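Local coordinates for proteolytically activated form of PPO4 Tyrosinase (Agaricus bisporus var. bisporus H97, PDB 4OUA), which uses a pair of copper ions to hydroxylate monophenols and oxidise the resulting o-diphenols to o-quinones, the initial step of melanin synthesis, at residues V94-K106 with A120-D132. Sequence-based numbering, arbitrary orientation.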
ATOM      1  N   VAL A  94      -0.041   5.363   1.862  1.00 30.30           N
ATOM      2  CA  VAL A  94       1.257   4.728   1.692  1.00 31.75           C
ATOM      3  C   VAL A  94       2.375   5.707   2.049  1.00 36.74           C
ATOM      4  O   VAL A  94       3.464   5.304   2.457  1.00 39.82           O
ATOM      5  CB  VAL A  94       1.457   4.222   0.248  1.00 32.90           C
ATOM      6  CG1 VAL A  94       2.799   3.521   0.107  1.00 26.12           C
ATOM      7  CG2 VAL A  94       0.322   3.293  -0.150  1.00 33.95           C
ATOM      8  N   SER A  95       2.092   6.997   1.901  1.00 33.02           N
ATOM      9  CA  SER A  95       3.083   8.036   2.157  1.00 35.70           C
ATOM     10  C   SER A  95       3.458   8.124   3.632  1.00 37.58           C
ATOM     11  O   SER A  95       4.635   8.268   3.971  1.00 34.69           O
ATOM     12  CB  SER A  95       2.569   9.389   1.672  1.00 30.54           C
ATOM     13  OG  SER A  95       2.299   9.347   0.284  1.00 45.41           O
ATOM     14  N   ILE A  96       2.460   8.044   4.506  1.00 30.66           N
ATOM     15  CA  ILE A  96       2.718   8.092   5.939  1.00 31.72           C
ATOM     16  C   ILE A  96       3.444   6.826   6.371  1.00 34.26           C
ATOM     17  O   ILE A  96       4.342   6.870   7.212  1.00 33.61           O
ATOM     18  CB  ILE A  96       1.423   8.255   6.758  1.00 35.28           C
ATOM     19  CG1 ILE A  96       1.755   8.447   8.239  1.00 39.01           C
ATOM     20  CG2 ILE A  96       0.502   7.060   6.562  1.00 32.27           C
ATOM     21  CD1 ILE A  96       2.653   9.636   8.508  1.00 35.24           C
ATOM     22  N   TYR A  97       3.059   5.700   5.777  1.00 34.94           N
ATOM     23  CA  TYR A  97       3.706   4.425   6.061  1.00 31.51           C
ATOM     24  C   TYR A  97       5.164   4.447   5.623  1.00 30.32           C
ATOM     25  O   TYR A  97       6.060   4.122   6.399  1.00 32.12           O
ATOM     26  CB  TYR A  97       2.972   3.281   5.363  1.00 33.15           C
ATOM     27  CG  TYR A  97       3.527   1.916   5.690  1.00 30.00           C
ATOM     28  CD1 TYR A  97       3.127   1.239   6.834  1.00 33.35           C
ATOM     29  CD2 TYR A  97       4.450   1.300   4.854  1.00 30.10           C
ATOM     30  CE1 TYR A  97       3.629  -0.013   7.137  1.00 37.00           C
ATOM     31  CE2 TYR A  97       4.959   0.049   5.148  1.00 30.23           C
ATOM     32  CZ  TYR A  97       4.544  -0.604   6.289  1.00 36.16           C
ATOM     33  OH  TYR A  97       5.051  -1.848   6.582  1.00 36.98           O
ATOM     34  N   GLU A  98       5.384   4.827   4.369  1.00 32.14           N
ATOM     35  CA  GLU A  98       6.726   4.953   3.815  1.00 32.48           C
ATOM     36  C   GLU A  98       7.565   5.928   4.636  1.00 37.73           C
ATOM     37  O   GLU A  98       8.759   5.710   4.847  1.00 34.77           O
ATOM     38  CB  GLU A  98       6.657   5.413   2.359  1.00 29.32           C
ATOM     39  CG  GLU A  98       8.004   5.543   1.679  1.00 32.52           C
ATOM     40  CD  GLU A  98       7.893   6.094   0.270  1.00 41.72           C
ATOM     41  OE1 GLU A  98       7.198   7.117   0.081  1.00 41.75           O
ATOM     42  OE2 GLU A  98       8.497   5.502  -0.649  1.00 43.69           O
ATOM     43  N   GLN A  99       6.929   7.002   5.094  1.00 33.00           N
ATOM     44  CA  GLN A  99       7.587   7.994   5.937  1.00 35.18           C
ATOM     45  C   GLN A  99       8.047   7.380   7.256  1.00 33.92           C
ATOM     46  O   GLN A  99       9.235   7.403   7.583  1.00 36.41           O
ATOM     47  CB  GLN A  99       6.646   9.173   6.204  1.00 38.43           C
ATOM     48  CG  GLN A  99       7.156  10.164   7.238  1.00 34.33           C
ATOM     49  CD  GLN A  99       6.114  11.201   7.610  1.00 37.59           C
ATOM     50  OE1 GLN A  99       5.271  11.569   6.793  1.00 35.05           O
ATOM     51  NE2 GLN A  99       6.161  11.669   8.852  1.00 42.29           N
ATOM     52  N   ILE A 100       7.098   6.834   8.007  1.00 30.11           N
ATOM     53  CA  ILE A 100       7.390   6.207   9.288  1.00 32.26           C
ATOM     54  C   ILE A 100       8.367   5.049   9.134  1.00 37.65           C
ATOM     55  O   ILE A 100       9.243   4.849   9.977  1.00 39.15           O
ATOM     56  CB  ILE A 100       6.109   5.693   9.967  1.00 30.68           C
ATOM     57  CG1 ILE A 100       5.200   6.866  10.340  1.00 35.31           C
ATOM     58  CG2 ILE A 100       6.450   4.868  11.196  1.00 32.74           C
ATOM     59  CD1 ILE A 100       5.855   7.875  11.261  1.00 38.28           C
ATOM     60  N   LEU A 101       8.216   4.297   8.049  1.00 34.16           N
ATOM     61  CA  LEU A 101       9.061   3.135   7.802  1.00 36.43           C
ATOM     62  C   LEU A 101      10.508   3.540   7.536  1.00 40.42           C
ATOM     63  O   LEU A 101      11.437   2.823   7.906  1.00 43.96           O
ATOM     64  CB  LEU A 101       8.520   2.319   6.630  1.00 33.40           C
ATOM     65  CG  LEU A 101       9.190   0.961   6.412  1.00 34.48           C
ATOM     66  CD1 LEU A 101       9.087   0.110   7.667  1.00 35.79           C
ATOM     67  CD2 LEU A 101       8.563   0.248   5.230  1.00 40.59           C
ATOM     68  N   GLN A 102      10.696   4.688   6.891  1.00 39.17           N
ATOM     69  CA  GLN A 102      12.037   5.205   6.645  1.00 39.38           C
ATOM     70  C   GLN A 102      12.674   5.677   7.946  1.00 45.63           C
ATOM     71  O   GLN A 102      13.857   5.437   8.193  1.00 44.84           O
ATOM     72  CB  GLN A 102      12.010   6.355   5.637  1.00 39.43           C
ATOM     73  CG  GLN A 102      13.398   6.870   5.273  1.00 39.00           C
ATOM     74  CD  GLN A 102      13.373   8.245   4.633  1.00 36.00           C
ATOM     75  OE1 GLN A 102      12.597   9.113   5.029  1.00 28.98           O
ATOM     76  NE2 GLN A 102      14.229   8.449   3.639  1.00 36.83           N
ATOM     77  N   GLU A 103      11.878   6.353   8.770  1.00 41.81           N
ATOM     78  CA  GLU A 103      12.353   6.895  10.037  1.00 43.61           C
ATOM     79  C   GLU A 103      12.966   5.799  10.898  1.00 41.10           C
ATOM     80  O   GLU A 103      13.981   6.007  11.560  1.00 42.90           O
ATOM     81  CB  GLU A 103      11.211   7.584  10.786  1.00 46.19           C
ATOM     82  CG  GLU A 103      11.658   8.428  11.970  1.00 55.67           C
ATOM     83  CD  GLU A 103      10.523   9.238  12.571  1.00 77.63           C
ATOM     84  OE1 GLU A 103      10.753  10.415  12.922  1.00 77.77           O
ATOM     85  OE2 GLU A 103       9.401   8.700  12.694  1.00 76.58           O
ATOM     86  N   ALA A 104      12.346   4.625  10.876  1.00 42.80           N
ATOM     87  CA  ALA A 104      12.878   3.472  11.586  1.00 42.74           C
ATOM     88  C   ALA A 104      14.161   2.989  10.917  1.00 46.27           C
ATOM     89  O   ALA A 104      15.086   2.526  11.585  1.00 46.04           O
ATOM     90  CB  ALA A 104      11.847   2.354  11.637  1.00 34.90           C
ATOM     91  N   ALA A 105      14.209   3.111   9.593  1.00 44.12           N
ATOM     92  CA  ALA A 105      15.356   2.655   8.817  1.00 40.19           C
ATOM     93  C   ALA A 105      16.574   3.542   9.046  1.00 43.27           C
ATOM     94  O   ALA A 105      17.710   3.112   8.854  1.00 46.54           O
ATOM     95  CB  ALA A 105      15.007   2.606   7.338  1.00 38.72           C
ATOM     96  N   LYS A 106      16.334   4.784   9.455  1.00 44.87           N
ATOM     97  CA  LYS A 106      17.421   5.703   9.774  1.00 46.57           C
ATOM     98  C   LYS A 106      18.134   5.270  11.049  1.00 46.04           C
ATOM     99  O   LYS A 106      19.363   5.243  11.107  1.00 42.06           O
ATOM    100  CB  LYS A 106      16.898   7.133   9.922  1.00 37.05           C
ATOM    101  CG  LYS A 106      16.526   7.799   8.613  1.00 40.33           C
ATOM    102  CD  LYS A 106      16.004   9.205   8.845  1.00 40.29           C
ATOM    103  CE  LYS A 106      15.720   9.915   7.531  1.00 35.44           C
ATOM    104  NZ  LYS A 106      15.155  11.274   7.751  1.00 34.51           N
ATOM    105  N   ALA A 120      23.477   4.968   5.708  1.00 39.77           N
ATOM    106  CA  ALA A 120      22.727   6.188   5.969  1.00 40.07           C
ATOM    107  C   ALA A 120      22.096   6.711   4.683  1.00 40.68           C
ATOM    108  O   ALA A 120      20.971   7.208   4.690  1.00 43.09           O
ATOM    109  CB  ALA A 120      23.624   7.242   6.589  1.00 35.81           C
ATOM    110  N   GLN A 121      22.827   6.591   3.579  1.00 40.38           N
ATOM    111  CA  GLN A 121      22.338   7.040   2.281  1.00 42.98           C
ATOM    112  C   GLN A 121      21.254   6.108   1.750  1.00 44.32           C
ATOM    113  O   GLN A 121      20.288   6.554   1.132  1.00 45.00           O
ATOM    114  CB  GLN A 121      23.485   7.134   1.275  1.00 40.98           C
ATOM    115  CG  GLN A 121      23.063   7.631  -0.097  1.00 41.62           C
ATOM    116  CD  GLN A 121      22.523   9.047  -0.058  1.00 42.42           C
ATOM    117  OE1 GLN A 121      23.275  10.006   0.112  1.00 41.94           O
ATOM    118  NE2 GLN A 121      21.211   9.185  -0.212  1.00 43.43           N
ATOM    119  N   ALA A 122      21.425   4.812   1.994  1.00 41.39           N
ATOM    120  CA  ALA A 122      20.453   3.815   1.563  1.00 40.65           C
ATOM    121  C   ALA A 122      19.109   4.043   2.242  1.00 36.67           C
ATOM    122  O   ALA A 122      18.056   3.890   1.625  1.00 40.44           O
ATOM    123  CB  ALA A 122      20.967   2.411   1.851  1.00 40.83           C
ATOM    124  N   ALA A 123      19.154   4.410   3.519  1.00 37.89           N
ATOM    125  CA  ALA A 123      17.943   4.719   4.268  1.00 35.59           C
ATOM    126  C   ALA A 123      17.277   5.961   3.693  1.00 37.80           C
ATOM    127  O   ALA A 123      16.050   6.056   3.638  1.00 39.39           O
ATOM    128  CB  ALA A 123      18.263   4.916   5.742  1.00 39.67           C
ATOM    129  N   GLU A 124      18.101   6.911   3.262  1.00 39.74           N
ATOM    130  CA  GLU A 124      17.614   8.140   2.649  1.00 37.30           C
ATOM    131  C   GLU A 124      16.915   7.863   1.321  1.00 41.83           C
ATOM    132  O   GLU A 124      15.952   8.540   0.965  1.00 44.39           O
ATOM    133  CB  GLU A 124      18.766   9.121   2.438  1.00 30.19           C
ATOM    134  CG  GLU A 124      19.341   9.685   3.724  1.00 37.18           C
ATOM    135  CD  GLU A 124      18.388  10.638   4.416  1.00 43.82           C
ATOM    136  OE1 GLU A 124      17.592  11.297   3.713  1.00 39.56           O
ATOM    137  OE2 GLU A 124      18.434  10.728   5.663  1.00 44.18           O
ATOM    138  N   ASP A 125      17.405   6.862   0.594  1.00 40.09           N
ATOM    139  CA  ASP A 125      16.836   6.503  -0.701  1.00 35.45           C
ATOM    140  C   ASP A 125      15.723   5.471  -0.560  1.00 37.61           C
ATOM    141  O   ASP A 125      15.022   5.172  -1.527  1.00 45.91           O
ATOM    142  CB  ASP A 125      17.919   5.960  -1.636  1.00 39.30           C
ATOM    143  CG  ASP A 125      19.025   6.961  -1.894  1.00 46.61           C
ATOM    144  OD1 ASP A 125      18.789   8.174  -1.708  1.00 48.42           O
ATOM    145  OD2 ASP A 125      20.132   6.534  -2.289  1.00 43.02           O
ATOM    146  N   LEU A 126      15.566   4.929   0.643  1.00 33.29           N
ATOM    147  CA  LEU A 126      14.601   3.861   0.876  1.00 35.47           C
ATOM    148  C   LEU A 126      13.164   4.311   0.620  1.00 33.82           C
ATOM    149  O   LEU A 126      12.713   5.324   1.152  1.00 32.39           O
ATOM    150  CB  LEU A 126      14.726   3.325   2.302  1.00 33.65           C
ATOM    151  CG  LEU A 126      13.788   2.162   2.633  1.00 23.97           C
ATOM    152  CD1 LEU A 126      14.009   1.010   1.666  1.00 29.55           C
ATOM    153  CD2 LEU A 126      13.979   1.707   4.069  1.00 27.40           C
ATOM    154  N   ARG A 127      12.457   3.541  -0.201  1.00 31.35           N
ATOM    155  CA  ARG A 127      11.060   3.809  -0.516  1.00 30.16           C
ATOM    156  C   ARG A 127      10.276   2.501  -0.532  1.00 26.15           C
ATOM    157  O   ARG A 127      10.860   1.425  -0.649  1.00 26.88           O
ATOM    158  CB  ARG A 127      10.933   4.518  -1.867  1.00 34.70           C
ATOM    159  CG  ARG A 127      11.644   5.858  -1.955  1.00 28.04           C
ATOM    160  CD  ARG A 127      10.980   6.903  -1.075  1.00 29.40           C
ATOM    161  NE  ARG A 127      11.530   8.235  -1.307  1.00 35.82           N
ATOM    162  CZ  ARG A 127      12.635   8.697  -0.731  1.00 35.04           C
ATOM    163  NH1 ARG A 127      13.315   7.933   0.111  1.00 33.24           N
ATOM    164  NH2 ARG A 127      13.065   9.923  -0.999  1.00 34.86           N
ATOM    165  N   GLN A 128       8.956   2.594  -0.421  1.00 27.85           N
ATOM    166  CA  GLN A 128       8.115   1.402  -0.409  1.00 30.70           C
ATOM    167  C   GLN A 128       8.054   0.739  -1.784  1.00 33.15           C
ATOM    168  O   GLN A 128       7.508   1.307  -2.730  1.00 32.03           O
ATOM    169  CB  GLN A 128       6.703   1.746   0.068  1.00 32.73           C
ATOM    170  CG  GLN A 128       5.737   0.568   0.045  1.00 38.40           C
ATOM    171  CD  GLN A 128       6.199  -0.591   0.912  1.00 32.03           C
ATOM    172  OE1 GLN A 128       6.220  -1.741   0.471  1.00 28.97           O
ATOM    173  NE2 GLN A 128       6.565  -0.294   2.152  1.00 30.97           N
ATOM    174  N   PRO A 129       8.615  -0.475  -1.896  1.00 33.85           N
ATOM    175  CA  PRO A 129       8.594  -1.244  -3.146  1.00 33.72           C
ATOM    176  C   PRO A 129       7.175  -1.635  -3.545  1.00 31.13           C
ATOM    177  O   PRO A 129       6.299  -1.710  -2.683  1.00 31.20           O
ATOM    178  CB  PRO A 129       9.431  -2.482  -2.812  1.00 29.66           C
ATOM    179  CG  PRO A 129       9.304  -2.627  -1.336  1.00 30.63           C
ATOM    180  CD  PRO A 129       9.253  -1.225  -0.801  1.00 32.32           C
ATOM    181  N   TYR A 130       6.952  -1.879  -4.832  1.00 35.18           N
ATOM    182  CA  TYR A 130       5.617  -2.224  -5.308  1.00 29.67           C
ATOM    183  C   TYR A 130       5.570  -3.640  -5.865  1.00 32.68           C
ATOM    184  O   TYR A 130       6.558  -4.147  -6.397  1.00 34.85           O
ATOM    185  CB  TYR A 130       5.142  -1.224  -6.368  1.00 27.12           C
ATOM    186  CG  TYR A 130       5.971  -1.203  -7.634  1.00 29.86           C
ATOM    187  CD1 TYR A 130       5.740  -2.117  -8.653  1.00 25.45           C
ATOM    188  CD2 TYR A 130       6.974  -0.261  -7.816  1.00 29.72           C
ATOM    189  CE1 TYR A 130       6.491  -2.099  -9.811  1.00 31.03           C
ATOM    190  CE2 TYR A 130       7.730  -0.235  -8.973  1.00 29.47           C
ATOM    191  CZ  TYR A 130       7.484  -1.157  -9.966  1.00 34.20           C
ATOM    192  OH  TYR A 130       8.233  -1.138 -11.120  1.00 38.59           O
ATOM    193  N   TRP A 131       4.406  -4.263  -5.733  1.00 36.40           N
ATOM    194  CA  TRP A 131       4.178  -5.624  -6.199  1.00 28.60           C
ATOM    195  C   TRP A 131       3.456  -5.605  -7.546  1.00 24.67           C
ATOM    196  O   TRP A 131       2.233  -5.470  -7.603  1.00 23.66           O
ATOM    197  CB  TRP A 131       3.371  -6.396  -5.152  1.00 24.68           C
ATOM    198  CG  TRP A 131       3.020  -7.803  -5.520  1.00 23.61           C
ATOM    199  CD1 TRP A 131       3.617  -8.586  -6.464  1.00 27.65           C
ATOM    200  CD2 TRP A 131       1.977  -8.595  -4.942  1.00 26.78           C
ATOM    201  NE1 TRP A 131       3.010  -9.819  -6.509  1.00 30.20           N
ATOM    202  CE2 TRP A 131       1.998  -9.848  -5.584  1.00 26.65           C
ATOM    203  CE3 TRP A 131       1.025  -8.365  -3.944  1.00 25.41           C
ATOM    204  CZ2 TRP A 131       1.108 -10.866  -5.260  1.00 22.99           C
ATOM    205  CZ3 TRP A 131       0.141  -9.376  -3.625  1.00 21.69           C
ATOM    206  CH2 TRP A 131       0.189 -10.611  -4.281  1.00 23.49           C
ATOM    207  N   ASP A 132       4.220  -5.733  -8.627  1.00 23.09           N
ATOM    208  CA  ASP A 132       3.664  -5.671  -9.976  1.00 28.15           C
ATOM    209  C   ASP A 132       2.785  -6.888 -10.273  1.00 30.39           C
ATOM    210  O   ASP A 132       3.197  -7.811 -10.979  1.00 27.65           O
ATOM    211  CB  ASP A 132       4.789  -5.566 -11.006  1.00 29.30           C
ATOM    212  CG  ASP A 132       4.324  -4.979 -12.325  1.00 31.56           C
ATOM    213  OD1 ASP A 132       3.114  -5.062 -12.631  1.00 30.38           O
ATOM    214  OD2 ASP A 132       5.175  -4.433 -13.058  1.00 32.46           O
TER
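Gln102, Ala105 and Ala123 join two antiparallel helices in a buried contact of mixed character in the tyrosinase central domain, apolar where alanines meet and polar where the second helix ends: helix 86-109, which carries the copper ligand His90, packs against the end of helix 116-125 and the extended chain that follows. Over these segments the helix axes approach to 8.8 Å and run antiparallel, at 177°, and small residues suit so close a pairing. The methyl of Ala123 meets the carbonyl of Ala105, and Ala105 CB touches Leu126 CD2 at 3.5 Å.

Gln102 is long enough to span the gap. Its extended chain, leaving the backbone with CG anti to N (chi1 -176°), carries the amide to the C-terminal turn of the other helix, where NE2 donates at 3.0 Å to Ala123 O, which lies in the plane of the Gln102 amide; OE1 accepts from the backbone of Thr9. Arg127 folds back at chi2 (-68°) onto the same turn. Its NH1 gives hydrogen bonds to Glu124 O (2.8 Å), lying near the guanidinium plane, and to Leu126 O (2.9 Å), which it meets from above the carbonyl plane, while NE binds Asn348 O. A methionine in its place would probably leave these three carbonyls short of a donor and the turn out of the helix less firmly fixed.

Farther along, Glu98 stretches out so that OE2 probably accepts a hydrogen bond from the backbone N-H of Gln128, although that oxygen is less surely placed; OE1 forms a salt bridge with Arg15. The aliphatic part of Gln128 approaches Val94, whose side chain lies about 4 Å from that of the copper ligand His282.

The carbonyls of Ala123 and Glu124, at the helix end, and Leu126 O just beyond are thus met by side-chain N-H donors, which probably help satisfy buried backbone polarity and hold the departing chain against helix 86-109.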